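Local coordinates for amidohydrolase (Thermotoga maritima, PDB 3OOQ) that belongs to the metal-dependent amidohydrolase family and is a hydrolase, possibly of cyclic amides such as allantoin, at the interface of chains A and B and the interface of chains A and C. Numbering follows the deposited sequence. Chains: chain A/B/C, amidohydrolase.

Contacts 1 and 2 are patches of one two-fold interface between chains A and B, their C-alpha centres about 18 Å apart. They draw on one run of short helices: 315-321 and 322-325 in contact 1, 312-314 and the end of 322-325 in contact 2. Contact 3 joins helices 172-198 and 230-243 of chain A to 93-96 and 139-142 of chain C, its C-alpha centre about 43 Å from that of contact 1 and 28 Å from that of contact 2; the A-C interface as a whole is not an exact two-fold. The deposited ten-copy assembly may not be the biological one.

Contact 1: the interface of chains A and B. Residues chain A 317, 370-372; chain B 320-321, 323-324.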
loop_
_atom_site.group_PDB
_atom_site.type_symbol
_atom_site.label_atom_id
_atom_site.label_comp_id
_atom_site.label_asym_id
_atom_site.label_seq_id
_atom_site.Cartn_x
_atom_site.Cartn_y
_atom_site.Cartn_z
ATOM N N VAL A 317 35.768 -18.134 -24.338
ATOM C CA VAL A 317 36.244 -18.422 -22.988
ATOM C C VAL A 317 35.398 -19.544 -22.357
ATOM O O VAL A 317 35.946 -20.518 -21.817
ATOM C CB VAL A 317 36.245 -17.149 -22.104
ATOM C CG1 VAL A 317 36.633 -17.498 -20.645
ATOM C CG2 VAL A 317 37.211 -16.104 -22.700
ATOM N N ASP A 370 42.893 -20.491 -27.191
ATOM C CA ASP A 370 44.111 -20.103 -26.495
ATOM C C ASP A 370 43.894 -18.653 -26.058
ATOM O O ASP A 370 43.670 -17.772 -26.890
ATOM C CB ASP A 370 45.317 -20.275 -27.440
ATOM C CG ASP A 370 46.642 -19.759 -26.862
ATOM O OD1 ASP A 370 46.712 -19.229 -25.734
ATOM O OD2 ASP A 370 47.648 -19.894 -27.572
HETATM N N MSE A 371 43.964 -18.420 -24.748
HETATM C CA MSE A 371 43.647 -17.106 -24.178
HETATM C C MSE A 371 44.607 -15.992 -24.610
HETATM O O MSE A 371 44.302 -14.815 -24.433
HETATM C CB MSE A 371 43.535 -17.177 -22.649
HETATM C CG MSE A 371 42.374 -18.015 -22.138
HETATM SE SE MSE A 371 40.641 -17.437 -22.893
HETATM C CE MSE A 371 40.386 -18.800 -24.297
ATOM N N LYS A 372 45.755 -16.355 -25.186
ATOM C CA LYS A 372 46.648 -15.356 -25.790
ATOM C C LYS A 372 46.140 -14.827 -27.133
ATOM O O LYS A 372 46.536 -13.743 -27.568
ATOM C CB LYS A 372 48.062 -15.920 -25.953
ATOM C CG LYS A 372 48.830 -15.915 -24.666
ATOM C CD LYS A 372 49.979 -16.884 -24.681
ATOM C CE LYS A 372 50.852 -16.622 -23.470
ATOM N NZ LYS A 372 51.336 -17.905 -22.897
ATOM N N ALA B 320 43.367 -16.158 -16.765
ATOM C CA ALA B 320 43.941 -16.538 -18.072
ATOM C C ALA B 320 43.416 -15.637 -19.187
ATOM O O ALA B 320 44.160 -15.248 -20.108
ATOM C CB ALA B 320 43.671 -18.022 -18.401
ATOM N N THR B 321 42.146 -15.275 -19.074
ATOM C CA THR B 321 41.501 -14.433 -20.079
ATOM C C THR B 321 42.145 -13.057 -20.222
ATOM O O THR B 321 42.121 -12.486 -21.309
ATOM C CB THR B 321 39.980 -14.296 -19.800
ATOM O OG1 THR B 321 39.386 -15.592 -19.928
ATOM C CG2 THR B 321 39.309 -13.362 -20.812
HETATM N N MSE B 323 45.156 -12.305 -20.440
HETATM C CA MSE B 323 46.276 -12.359 -21.391
HETATM C C MSE B 323 45.836 -11.885 -22.762
HETATM O O MSE B 323 46.658 -11.531 -23.603
HETATM C CB MSE B 323 46.852 -13.769 -21.493
HETATM C CG MSE B 323 47.481 -14.235 -20.209
HETATM SE SE MSE B 323 48.439 -15.920 -20.397
HETATM C CE MSE B 323 46.910 -17.073 -20.823
ATOM N N ARG B 324 44.527 -11.874 -22.970
ATOM C CA ARG B 324 43.926 -11.395 -24.202
ATOM C C ARG B 324 43.851 -9.855 -24.172
ATOM O O ARG B 324 43.521 -9.222 -25.171
ATOM C CB ARG B 324 42.537 -12.019 -24.339
ATOM C CG ARG B 324 41.916 -12.023 -25.713
ATOM C CD ARG B 324 40.763 -13.033 -25.757
ATOM N NE ARG B 324 41.190 -14.370 -26.199
ATOM C CZ ARG B 324 40.365 -15.365 -26.517
ATOM N NH1 ARG B 324 39.042 -15.202 -26.416
ATOM N NH2 ARG B 324 40.864 -16.525 -26.935
HETATM O O HOH W 1 47.826 -11.627 -26.206
#
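A loop of chain A, residues A:Asp370 to A:Lys372, lies against the end of helix 315-321 and the following 3-10 helix 322-325 of chain B. A:Met371 and B:Met323, both selenomethionine, bury the most surface here. CB of A:Met371 sits 3.3 Å from the backbone O of B:Ala320, and the bend at chi2 (-55°) brings its selenium over one face of the B:Arg324 guanidinium, 4.1 Å above the plane. Chi3 (101°) directs the methyl CE, 3.5 Å from B:Arg324 NH2. That guanidinium also works at its edge: NH2 donates to the backbone O of A:Asp370 at 3.1 Å, the acceptor lying in the guanidinium plane while the donor stands above the carbonyl plane. Face and edge together should limit its rotation. On the other flank B:Met323 brings CE to 3.8 Å from A:Met371 CB, and A:Lys372 crosses B:Met323 at a slant, its CE 4.0 Å from the selenium. Within the loop, A:Lys372 N donates to A:Asp370 OD1 at 3.1 Å, bracing the turn. Water 1 links A:Lys372 O to B:Met323 O. A:Val317 touches B:Thr321 OG1 through CG1 at 3.4 Å. This pair brings helix 315-321 of both chains together, while the loop lies between strands 361-364 and 375-380 of chain A.

Contact 2: the interface of chains A and B. Residues chain A 274, 276-278, 325; chain B 71, 106, 311, 313-314.
A:Phe277 lays the face of its ring against the aliphatic stem of B:Glu71, whose CG stands 3.9 Å from the ring centroid in a CH-pi contact. With CG anti to the backbone N (chi1 -166°), the extended B:Glu71 chain runs antiparallel across the ring, its carboxylate only 12° from the ring plane. B:Pro311 packs beside this pair, CG 3.5 Å from A:Phe277 N, and at the far end of the patch A:Tyr325 sets its phenol OH 3.5 Å from B:Phe314 CE1.

The polar side centres on B:Glu71 OE2, which accepts two bonds from A:Arg278: the backbone N on its anti lone pair at 3.1 Å, and NH1 at 2.7 Å from above the carboxylate plane. NH1 also points to B:Glu313 OE2 in a long, weak hydrogen bond and salt bridge. One face of the A:Arg278 guanidinium stacks on that of B:Arg106, tip to tip, with CZ to CZ at 3.6 Å and planes 9° apart. The two acids probably offset the repulsion between these like charges; B:Arg106 NH1 makes its own salt bridge to B:Glu71 OE1, at 2.9 Å. An alanine in place of A:Arg278 would probably leave B:Glu71 without its charged mate from chain A and uncover the face of B:Arg106. The site joins the 276-278 loop of chain A, with A:Tyr325, to chain B, and would help hold the two together if this interface forms in solution.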
loop_
_atom_site.group_PDB
_atom_site.type_symbol
_atom_site.label_atom_id
_atom_site.label_comp_id
_atom_site.label_asym_id
_atom_site.label_seq_id
_atom_site.Cartn_x
_atom_site.Cartn_y
_atom_site.Cartn_z
ATOM N N LEU A 274 26.736 -21.949 -19.062
ATOM C CA LEU A 274 27.406 -22.952 -18.245
ATOM C C LEU A 274 28.510 -22.397 -17.338
ATOM O O LEU A 274 28.647 -22.827 -16.194
ATOM C CB LEU A 274 27.983 -24.056 -19.131
ATOM C CG LEU A 274 26.972 -24.905 -19.888
ATOM C CD1 LEU A 274 27.701 -25.880 -20.798
ATOM C CD2 LEU A 274 26.067 -25.616 -18.907
ATOM N N THR A 276 29.000 -20.183 -15.119
ATOM C CA THR A 276 28.130 -19.279 -14.365
ATOM C C THR A 276 27.691 -19.915 -13.045
ATOM O O THR A 276 27.731 -21.138 -12.889
ATOM C CB THR A 276 26.871 -18.877 -15.197
ATOM O OG1 THR A 276 26.309 -17.672 -14.674
ATOM C CG2 THR A 276 25.815 -20.001 -15.179
ATOM N N PHE A 277 27.279 -19.072 -12.101
ATOM C CA PHE A 277 26.835 -19.528 -10.781
ATOM C C PHE A 277 25.440 -20.146 -10.836
ATOM O O PHE A 277 24.576 -19.654 -11.557
ATOM C CB PHE A 277 26.820 -18.337 -9.837
ATOM C CG PHE A 277 26.552 -18.691 -8.405
ATOM C CD1 PHE A 277 27.511 -19.394 -7.649
ATOM C CD2 PHE A 277 25.368 -18.290 -7.791
ATOM C CE1 PHE A 277 27.292 -19.682 -6.310
ATOM C CE2 PHE A 277 25.133 -18.589 -6.424
ATOM C CZ PHE A 277 26.084 -19.266 -5.697
ATOM N N ARG A 278 25.214 -21.205 -10.068
ATOM C CA ARG A 278 23.860 -21.800 -9.986
ATOM C C ARG A 278 23.025 -20.983 -8.998
ATOM O O ARG A 278 23.013 -21.240 -7.811
ATOM C CB ARG A 278 23.911 -23.290 -9.598
ATOM C CG ARG A 278 24.818 -24.121 -10.496
ATOM C CD ARG A 278 25.316 -25.392 -9.789
ATOM N NE ARG A 278 26.248 -26.151 -10.637
ATOM C CZ ARG A 278 27.546 -25.870 -10.810
ATOM N NH1 ARG A 278 28.114 -24.834 -10.189
ATOM N NH2 ARG A 278 28.296 -26.646 -11.603
ATOM N N TYR A 325 36.205 -30.362 -18.552
ATOM C CA TYR A 325 35.084 -31.212 -18.159
ATOM C C TYR A 325 34.745 -32.203 -19.253
ATOM O O TYR A 325 33.577 -32.549 -19.463
ATOM C CB TYR A 325 33.879 -30.339 -17.768
ATOM C CG TYR A 325 34.264 -29.318 -16.721
ATOM C CD1 TYR A 325 34.671 -28.036 -17.092
ATOM C CD2 TYR A 325 34.295 -29.657 -15.365
ATOM C CE1 TYR A 325 35.066 -27.094 -16.138
ATOM C CE2 TYR A 325 34.701 -28.724 -14.397
ATOM C CZ TYR A 325 35.074 -27.443 -14.799
ATOM O OH TYR A 325 35.480 -26.515 -13.870
ATOM N N GLU B 71 25.069 -21.892 -2.963
ATOM C CA GLU B 71 24.830 -22.233 -4.366
ATOM C C GLU B 71 23.708 -23.248 -4.517
ATOM O O GLU B 71 23.560 -24.154 -3.689
ATOM C CB GLU B 71 26.106 -22.758 -5.045
ATOM C CG GLU B 71 25.995 -22.808 -6.582
ATOM C CD GLU B 71 27.306 -23.049 -7.336
ATOM O OE1 GLU B 71 28.318 -23.445 -6.718
ATOM O OE2 GLU B 71 27.315 -22.874 -8.588
ATOM N N ARG B 106 33.728 -26.946 -5.163
ATOM C CA ARG B 106 34.010 -26.468 -6.519
ATOM C C ARG B 106 35.195 -25.499 -6.549
ATOM O O ARG B 106 35.996 -25.531 -7.487
ATOM C CB ARG B 106 32.772 -25.851 -7.169
ATOM C CG ARG B 106 31.725 -26.888 -7.523
ATOM C CD ARG B 106 30.358 -26.263 -7.741
ATOM N NE ARG B 106 29.386 -27.319 -8.007
ATOM C CZ ARG B 106 28.122 -27.318 -7.597
ATOM N NH1 ARG B 106 27.613 -26.294 -6.904
ATOM N NH2 ARG B 106 27.358 -28.354 -7.902
ATOM N N PRO B 311 31.897 -17.587 -10.534
ATOM C CA PRO B 311 32.189 -18.647 -9.578
ATOM C C PRO B 311 33.680 -18.772 -9.331
ATOM O O PRO B 311 34.503 -18.677 -10.257
ATOM C CB PRO B 311 31.628 -19.900 -10.246
ATOM C CG PRO B 311 30.616 -19.388 -11.222
ATOM C CD PRO B 311 31.241 -18.127 -11.741
ATOM N N GLU B 313 35.371 -21.247 -8.666
ATOM C CA GLU B 313 35.957 -22.366 -9.397
ATOM C C GLU B 313 36.634 -21.892 -10.687
ATOM O O GLU B 313 37.569 -22.546 -11.195
ATOM C CB GLU B 313 34.915 -23.456 -9.699
ATOM C CG GLU B 313 33.607 -22.983 -10.332
ATOM C CD GLU B 313 32.507 -24.073 -10.417
ATOM O OE1 GLU B 313 32.857 -25.286 -10.524
ATOM O OE2 GLU B 313 31.294 -23.696 -10.404
ATOM N N PHE B 314 36.163 -20.761 -11.209
ATOM C CA PHE B 314 36.654 -20.241 -12.490
ATOM C C PHE B 314 37.666 -19.110 -12.324
ATOM O O PHE B 314 37.944 -18.364 -13.271
ATOM C CB PHE B 314 35.474 -19.817 -13.379
ATOM C CG PHE B 314 34.541 -20.954 -13.718
ATOM C CD1 PHE B 314 35.054 -22.186 -14.112
ATOM C CD2 PHE B 314 33.156 -20.794 -13.636
ATOM C CE1 PHE B 314 34.202 -23.254 -14.425
ATOM C CE2 PHE B 314 32.292 -21.855 -13.948
ATOM C CZ PHE B 314 32.826 -23.091 -14.348
#

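Contact 3: the interface of chains A and C. Residues chain A 176, 231, 235, 238; chain C 94-95, 97, 139.
A:Arg238 and C:Asp95 form a salt bridge: NH2 donates almost straight (171° at H) to carboxylate OD1 at 3.0 Å. The acceptor lies in the guanidinium plane and uses its anti lone pair, and the two flat groups are 10° from coplanar. Water 3 doubles the link in the same guanidinium plane, meeting A:Arg238 NE and lying 2.6 Å from C:Asp95 OD1. NH1 of the arginine packs against C:Val139 CG1 at 3.4 Å. C:Leu94 adds its CD2 near NE, and A:Ala176 sets its methyl CB 3.5 Å from the other carboxylate oxygen, OD2 of C:Asp95.

Behind this shell, the A:Arg238 chain bends at chi3 (-57°), bringing one guanidinium face over A:Thr235 CA, which lies 3.4 Å from the plane toward its rim. NH2 also makes a weak bond to A:Thr235 OG1. That hydroxyl in turn donates to the backbone O of A:Asp231 at 2.9 Å, one helical turn earlier, and through water 2 reaches the backbone O of C:Asp95. A:Thr235 therefore helps set the position of the arginine and links to C:Asp95 independently of its carboxylate. In chain A, A:Asp231, A:Thr235 and A:Arg238 share a side of helix 230-243, with A:Ala176 contributed by the long helix 172-198. A:Asp231 lies by the backbone O of C:Phe97, just past 3-10 helix 93-96 of chain C; the others face that helix and C:Val139 at the start of helix 139-142.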
loop_
_atom_site.group_PDB
_atom_site.type_symbol
_atom_site.label_atom_id
_atom_site.label_comp_id
_atom_site.label_asym_id
_atom_site.label_seq_id
_atom_site.Cartn_x
_atom_site.Cartn_y
_atom_site.Cartn_z
ATOM N N ALA A 176 1.890 -24.352 -17.431
ATOM C CA ALA A 176 1.451 -25.282 -18.463
ATOM C C ALA A 176 0.025 -24.998 -18.941
ATOM O O ALA A 176 -0.267 -25.131 -20.127
ATOM C CB ALA A 176 1.573 -26.760 -17.955
ATOM N N ASP A 231 11.752 -32.374 -15.421
ATOM C CA ASP A 231 10.288 -32.434 -15.611
ATOM C C ASP A 231 9.730 -31.268 -16.433
ATOM O O ASP A 231 8.749 -31.447 -17.162
ATOM C CB ASP A 231 9.531 -32.556 -14.276
ATOM C CG ASP A 231 9.831 -31.410 -13.306
ATOM O OD1 ASP A 231 11.002 -31.012 -13.203
ATOM O OD2 ASP A 231 8.908 -30.916 -12.618
ATOM N N THR A 235 7.623 -31.525 -19.887
ATOM C CA THR A 235 6.347 -30.817 -19.994
ATOM C C THR A 235 6.309 -30.010 -21.302
ATOM O O THR A 235 5.310 -30.057 -22.041
ATOM C CB THR A 235 6.095 -29.875 -18.789
ATOM O OG1 THR A 235 6.014 -30.636 -17.577
ATOM C CG2 THR A 235 4.762 -29.091 -18.972
ATOM N N ARG A 238 5.805 -32.490 -24.045
ATOM C CA ARG A 238 4.400 -32.956 -24.042
ATOM C C ARG A 238 3.475 -31.967 -24.721
ATOM O O ARG A 238 2.628 -32.366 -25.506
ATOM C CB ARG A 238 3.858 -33.187 -22.621
ATOM C CG ARG A 238 4.250 -34.516 -21.985
ATOM C CD ARG A 238 3.279 -34.918 -20.831
ATOM N NE ARG A 238 3.184 -33.918 -19.761
ATOM C CZ ARG A 238 4.157 -33.641 -18.890
ATOM N NH1 ARG A 238 5.323 -34.277 -18.934
ATOM N NH2 ARG A 238 3.956 -32.725 -17.958
ATOM N N LEU C 94 -0.233 -33.194 -12.851
ATOM C CA LEU C 94 0.795 -33.836 -13.671
ATOM C C LEU C 94 1.888 -32.877 -14.152
ATOM O O LEU C 94 3.073 -33.233 -14.227
ATOM C CB LEU C 94 0.133 -34.454 -14.896
ATOM C CG LEU C 94 1.061 -35.261 -15.775
ATOM C CD1 LEU C 94 1.124 -36.628 -15.157
ATOM C CD2 LEU C 94 0.506 -35.291 -17.201
ATOM N N ASP C 95 1.454 -31.659 -14.470
ATOM C CA ASP C 95 2.310 -30.602 -14.967
ATOM C C ASP C 95 3.091 -29.890 -13.866
ATOM O O ASP C 95 3.842 -28.951 -14.136
ATOM C CB ASP C 95 1.468 -29.590 -15.742
ATOM C CG ASP C 95 0.863 -30.178 -16.999
ATOM O OD1 ASP C 95 1.449 -31.122 -17.559
ATOM O OD2 ASP C 95 -0.212 -29.696 -17.429
ATOM N N PHE C 97 4.398 -32.029 -11.245
ATOM C CA PHE C 97 4.909 -33.199 -10.528
ATOM C C PHE C 97 6.374 -33.461 -10.853
ATOM O O PHE C 97 6.704 -33.734 -12.014
ATOM C CB PHE C 97 4.108 -34.454 -10.877
ATOM C CG PHE C 97 4.620 -35.701 -10.201
ATOM C CD1 PHE C 97 4.325 -35.953 -8.863
ATOM C CD2 PHE C 97 5.421 -36.596 -10.888
ATOM C CE1 PHE C 97 4.811 -37.088 -8.221
ATOM C CE2 PHE C 97 5.910 -37.765 -10.246
ATOM C CZ PHE C 97 5.593 -37.991 -8.909
ATOM N N VAL C 139 7.659 -38.528 -15.994
ATOM C CA VAL C 139 6.303 -38.594 -15.444
ATOM C C VAL C 139 5.360 -39.345 -16.381
ATOM O O VAL C 139 4.462 -40.050 -15.912
ATOM C CB VAL C 139 5.722 -37.195 -15.032
ATOM C CG1 VAL C 139 5.347 -36.363 -16.230
ATOM C CG2 VAL C 139 4.497 -37.362 -14.119
HETATM O O HOH W 2 6.509 -28.735 -15.626
HETATM O O HOH W 3 0.789 -32.331 -19.738
#